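Local coordinates for DNA topoisomerase 2-associated protein PAT1 (Saccharomyces cerevisiae, PDB 5LMG), which activates mRNA decapping and represses translation in yeast, its C-terminal domain binding the decapping enzyme Dcp2 and the exonuclease Xrn1 directly, at residues 94-97 with 98-101; 125-128 with 129-133. The protein carries 2 engineered substitutions. All coordinates share one frame; numbering follows the deposited sequence.

Contact 1. Residues 94-97 with 98-101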
loop_
_atom_site.group_PDB
_atom_site.type_symbol
_atom_site.label_atom_id
_atom_site.label_comp_id
_atom_site.label_asym_id
_atom_site.label_seq_id
_atom_site.Cartn_x
_atom_site.Cartn_y
_atom_site.Cartn_z
ATOM N N ASN A 94 11.823 0.358 -18.670
ATOM C CA ASN A 94 12.378 1.717 -18.620
ATOM C C ASN A 94 13.574 1.839 -17.631
ATOM O O ASN A 94 13.482 1.318 -16.512
ATOM C CB ASN A 94 11.259 2.723 -18.301
ATOM C CG ASN A 94 11.698 4.162 -18.270
ATOM O OD1 ASN A 94 12.111 4.678 -17.234
ATOM N ND2 ASN A 94 11.593 4.850 -19.398
ATOM N N PRO A 95 14.703 2.491 -18.024
ATOM C CA PRO A 95 15.857 2.601 -17.102
ATOM C C PRO A 95 15.554 3.200 -15.722
ATOM O O PRO A 95 16.207 2.815 -14.752
ATOM C CB PRO A 95 16.866 3.446 -17.886
ATOM C CG PRO A 95 16.506 3.223 -19.322
ATOM C CD PRO A 95 15.003 3.133 -19.321
ATOM N N PHE A 96 14.554 4.113 -15.626
ATOM C CA PHE A 96 14.151 4.704 -14.347
ATOM C C PHE A 96 13.559 3.631 -13.415
ATOM O O PHE A 96 13.878 3.625 -12.227
ATOM C CB PHE A 96 13.181 5.886 -14.533
ATOM C CG PHE A 96 12.704 6.490 -13.235
ATOM C CD1 PHE A 96 13.515 7.362 -12.514
ATOM C CD2 PHE A 96 11.450 6.175 -12.722
ATOM C CE1 PHE A 96 13.082 7.909 -11.305
ATOM C CE2 PHE A 96 11.012 6.725 -11.515
ATOM C CZ PHE A 96 11.831 7.592 -10.816
ATOM N N ILE A 97 12.711 2.733 -13.965
ATOM C CA ILE A 97 12.077 1.625 -13.247
ATOM C C ILE A 97 13.151 0.690 -12.677
ATOM O O ILE A 97 13.053 0.302 -11.515
ATOM C CB ILE A 97 11.000 0.895 -14.118
ATOM C CG1 ILE A 97 9.801 1.824 -14.453
ATOM C CG2 ILE A 97 10.527 -0.449 -13.516
ATOM C CD1 ILE A 97 8.849 2.222 -13.260
ATOM N N SER A 98 14.187 0.375 -13.470
ATOM C CA SER A 98 15.298 -0.471 -13.013
ATOM C C SER A 98 16.159 0.191 -11.935
ATOM O O SER A 98 16.621 -0.511 -11.032
ATOM C CB SER A 98 16.150 -0.932 -14.185
ATOM O OG SER A 98 15.523 -2.046 -14.798
ATOM N N MET A 99 16.327 1.542 -11.992
ATOM C CA MET A 99 17.083 2.320 -10.996
ATOM C C MET A 99 16.446 2.187 -9.603
ATOM O O MET A 99 17.151 2.217 -8.591
ATOM C CB MET A 99 17.206 3.800 -11.410
ATOM C CG MET A 99 18.300 4.040 -12.445
ATOM S SD MET A 99 18.836 5.774 -12.636
ATOM C CE MET A 99 17.541 6.398 -13.671
ATOM N N LEU A 100 15.118 1.975 -9.580
ATOM C CA LEU A 100 14.297 1.791 -8.389
ATOM C C LEU A 100 14.491 0.404 -7.737
ATOM O O LEU A 100 13.984 0.181 -6.643
ATOM C CB LEU A 100 12.817 2.058 -8.729
ATOM C CG LEU A 100 12.240 3.445 -8.396
ATOM C CD1 LEU A 100 12.934 4.543 -9.159
ATOM C CD2 LEU A 100 10.762 3.508 -8.740
ATOM N N SER A 101 15.222 -0.521 -8.406
ATOM C CA SER A 101 15.582 -1.849 -7.876
ATOM C C SER A 101 16.714 -1.714 -6.860
ATOM O O SER A 101 16.948 -2.649 -6.108
ATOM C CB SER A 101 16.073 -2.774 -8.986
ATOM O OG SER A 101 15.033 -3.184 -9.851
HETATM O O HOH W 1 12.652 -2.019 -10.175
#

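Contact 2. Residues 125-128 with 129-133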
loop_
_atom_site.group_PDB
_atom_site.type_symbol
_atom_site.label_atom_id
_atom_site.label_comp_id
_atom_site.label_asym_id
_atom_site.label_seq_id
_atom_site.Cartn_x
_atom_site.Cartn_y
_atom_site.Cartn_z
ATOM N N LEU A 125 5.271 9.537 -11.848
ATOM C CA LEU A 125 4.135 8.786 -11.301
ATOM C C LEU A 125 3.475 7.941 -12.407
ATOM O O LEU A 125 3.210 6.756 -12.185
ATOM C CB LEU A 125 3.092 9.726 -10.663
ATOM C CG LEU A 125 3.383 10.566 -9.391
ATOM C CD1 LEU A 125 2.306 10.352 -8.351
ATOM C CD2 LEU A 125 4.788 10.379 -8.814
ATOM N N GLN A 126 3.253 8.541 -13.605
ATOM C CA GLN A 126 2.686 7.872 -14.787
ATOM C C GLN A 126 3.550 6.663 -15.168
ATOM O O GLN A 126 3.004 5.586 -15.386
ATOM C CB GLN A 126 2.573 8.832 -15.989
ATOM C CG GLN A 126 1.420 9.831 -15.883
ATOM C CD GLN A 126 1.362 10.816 -17.033
ATOM O OE1 GLN A 126 2.372 11.376 -17.477
ATOM N NE2 GLN A 126 0.159 11.128 -17.475
ATOM N N LYS A 127 4.894 6.835 -15.203
ATOM C CA LYS A 127 5.847 5.766 -15.515
ATOM C C LYS A 127 5.726 4.610 -14.505
ATOM O O LYS A 127 5.581 3.461 -14.924
ATOM C CB LYS A 127 7.295 6.311 -15.539
ATOM C CG LYS A 127 8.328 5.352 -16.139
ATOM C CD LYS A 127 8.437 5.506 -17.648
ATOM C CE LYS A 127 7.792 4.376 -18.403
ATOM N NZ LYS A 127 7.675 4.701 -19.842
ATOM N N ILE A 128 5.766 4.930 -13.190
ATOM C CA ILE A 128 5.656 3.973 -12.079
ATOM C C ILE A 128 4.372 3.133 -12.212
ATOM O O ILE A 128 4.462 1.907 -12.207
ATOM C CB ILE A 128 5.789 4.665 -10.682
ATOM C CG1 ILE A 128 7.217 5.241 -10.460
ATOM C CG2 ILE A 128 5.381 3.707 -9.532
ATOM C CD1 ILE A 128 7.380 6.155 -9.209
ATOM N N PHE A 129 3.202 3.789 -12.380
ATOM C CA PHE A 129 1.919 3.091 -12.512
ATOM C C PHE A 129 1.791 2.283 -13.820
ATOM O O PHE A 129 1.213 1.198 -13.798
ATOM C CB PHE A 129 0.731 4.046 -12.304
ATOM C CG PHE A 129 0.527 4.420 -10.856
ATOM C CD1 PHE A 129 0.017 3.499 -9.946
ATOM C CD2 PHE A 129 0.858 5.687 -10.394
ATOM C CE1 PHE A 129 -0.141 3.835 -8.601
ATOM C CE2 PHE A 129 0.699 6.023 -9.049
ATOM C CZ PHE A 129 0.199 5.096 -8.163
ATOM N N ASN A 130 2.381 2.774 -14.925
ATOM C CA ASN A 130 2.366 2.111 -16.238
ATOM C C ASN A 130 3.176 0.808 -16.239
ATOM O O ASN A 130 2.788 -0.154 -16.901
ATOM C CB ASN A 130 2.907 3.063 -17.324
ATOM C CG ASN A 130 2.768 2.553 -18.735
ATOM O OD1 ASN A 130 1.666 2.455 -19.280
ATOM N ND2 ASN A 130 3.890 2.236 -19.368
ATOM N N GLU A 131 4.306 0.785 -15.504
ATOM C CA GLU A 131 5.214 -0.361 -15.442
ATOM C C GLU A 131 5.269 -0.979 -14.029
ATOM O O GLU A 131 6.268 -1.611 -13.681
ATOM C CB GLU A 131 6.627 0.076 -15.892
ATOM C CG GLU A 131 6.697 0.641 -17.300
ATOM C CD GLU A 131 7.472 -0.219 -18.277
ATOM O OE1 GLU A 131 8.635 0.130 -18.583
ATOM O OE2 GLU A 131 6.914 -1.241 -18.741
ATOM N N LEU A 132 4.189 -0.820 -13.232
ATOM C CA LEU A 132 4.124 -1.296 -11.847
ATOM C C LEU A 132 4.403 -2.802 -11.680
ATOM O O LEU A 132 5.049 -3.180 -10.707
ATOM C CB LEU A 132 2.796 -0.890 -11.179
ATOM C CG LEU A 132 2.808 -0.758 -9.649
ATOM C CD1 LEU A 132 3.975 0.121 -9.154
ATOM C CD2 LEU A 132 1.493 -0.206 -9.135
ATOM N N SER A 133 3.976 -3.640 -12.643
ATOM C CA SER A 133 4.215 -5.084 -12.589
ATOM C C SER A 133 5.680 -5.453 -12.878
ATOM O O SER A 133 6.114 -6.539 -12.492
ATOM C CB SER A 133 3.254 -5.828 -13.512
ATOM O OG SER A 133 1.921 -5.660 -13.060
#

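Contact 1. Residues 94-97 with 98-101
Leu100 lays its CD1 methyl over one face of the Phe96 ring, four residues back along the chain, in a CH-pi contact. The methyl carbon lies 3.9 Å from the ring centroid and sits offset toward the rim, Phe96 CZ being its closest ring atom at 3.6 Å from Leu100 CD1. Phe96 swings CG opposite its own nitrogen (chi1 178°) and beside its own carbonyl carbon, on the side where Leu100 comes round one turn later. Met99 meets the same ring obliquely, its chain bent at chi3 and its CE 4.3 Å from Phe96 CD1. Replacing Phe96 by an alanine would probably leave the Leu100 methyl without its aromatic face and open a gap beside Met99.

Beneath these side chains the backbone makes a short helix, 95-99, opened by Asn94 at the N-cap position. Asn94 OD1 accepts from Phe96 N at 3.0 Å, the donor standing above the carbonyl plane, while the Asn94 main-chain oxygen takes the first i to i+4 bond, from Ser98 N. Met99 N follows with a 3.0 Å bond to Pro95 O. By Leu100 the pattern is fading: its N is shared weakly between Phe96 O and Ile97 O. Ser101 N bonds to Ser98 O, and a water bridges this end, donating to Ile97 O at 2.7 Å and hydrogen-bonded to Ser101 OG.

Further out, Asn94 ND2 is hydrogen-bonded to His85 O, which steadies the amide whose oxygen caps the helix. Ser98 OG is hydrogen-bonded to Ser45 OG. Pro95, Ser98 and Met99 pack on helix 48-70, whereas Phe96 and Leu100 both touch Met109 of helix 103-114, and Phe96 reaches Ile124 of helix 118-130 as well.

Contact 2. Residues 125-128 with 129-133
Ile128 and Leu132, one turn apart, touch through Ile128 CG2 and Leu132 CD1 at 3.9 Å as their side chains slant across one another. Leu132 CD1 also lies near Ile128 O. Lys127 and Glu131 instead run side by side in the same direction. The lysine chain bends at chi2 and chi3, bringing CE to 4.0 Å from Glu131 CG, yet Lys127 NZ remains 4.8 Å from Glu131 OE1: opposite charges near each other, without contact. That carboxylate oxygen has a partner in Asn94 N, through a probable hydrogen bond. Phe129 folds its ring back along the helix (chi1 -75°), so that CD2 comes within 3.1 Å of Leu125 O in an oblique approach. The same oxygen receives Phe129 N at 3.0 Å in a nearly straight bond. Outward, Phe129 and Leu132 pack on Leu188 of helix 178-191 and Leu206 of helix 201-216. The i to i+4 bonds continue through Asn130 N to Gln126 O and end with Glu131 N to Lys127 O; Glu131 then leaves helical geometry, making this the C-terminal end of helix 118-130, in the helical region that sequence places in the TPR clan, consistent with stacked helices.

In the fold
The two contacts show opposite ends of helices meeting: contact 1 spans a short capped helix, contact 2 the closing turns of helix 118-130, their centres about 11 Å apart. They join directly: besides the Asn94-Glu131 link, Asn94 packs on the aliphatic part of Lys127, and Ile97 CD1 rests against the backbone of 127-128. Contact 1, almost wholly buried, combines an aromatic-methyl pair with a side-chain cap. Contact 2 pairs aliphatic chains on its buried side and sets a lysine beside a glutamate on its partly exposed side. Helices 48-70 and 103-114 touch the first, 178-191 and 201-216 the second; helix 118-130, which carries contact 2, also touches contact 1 through Ile124 and Lys127.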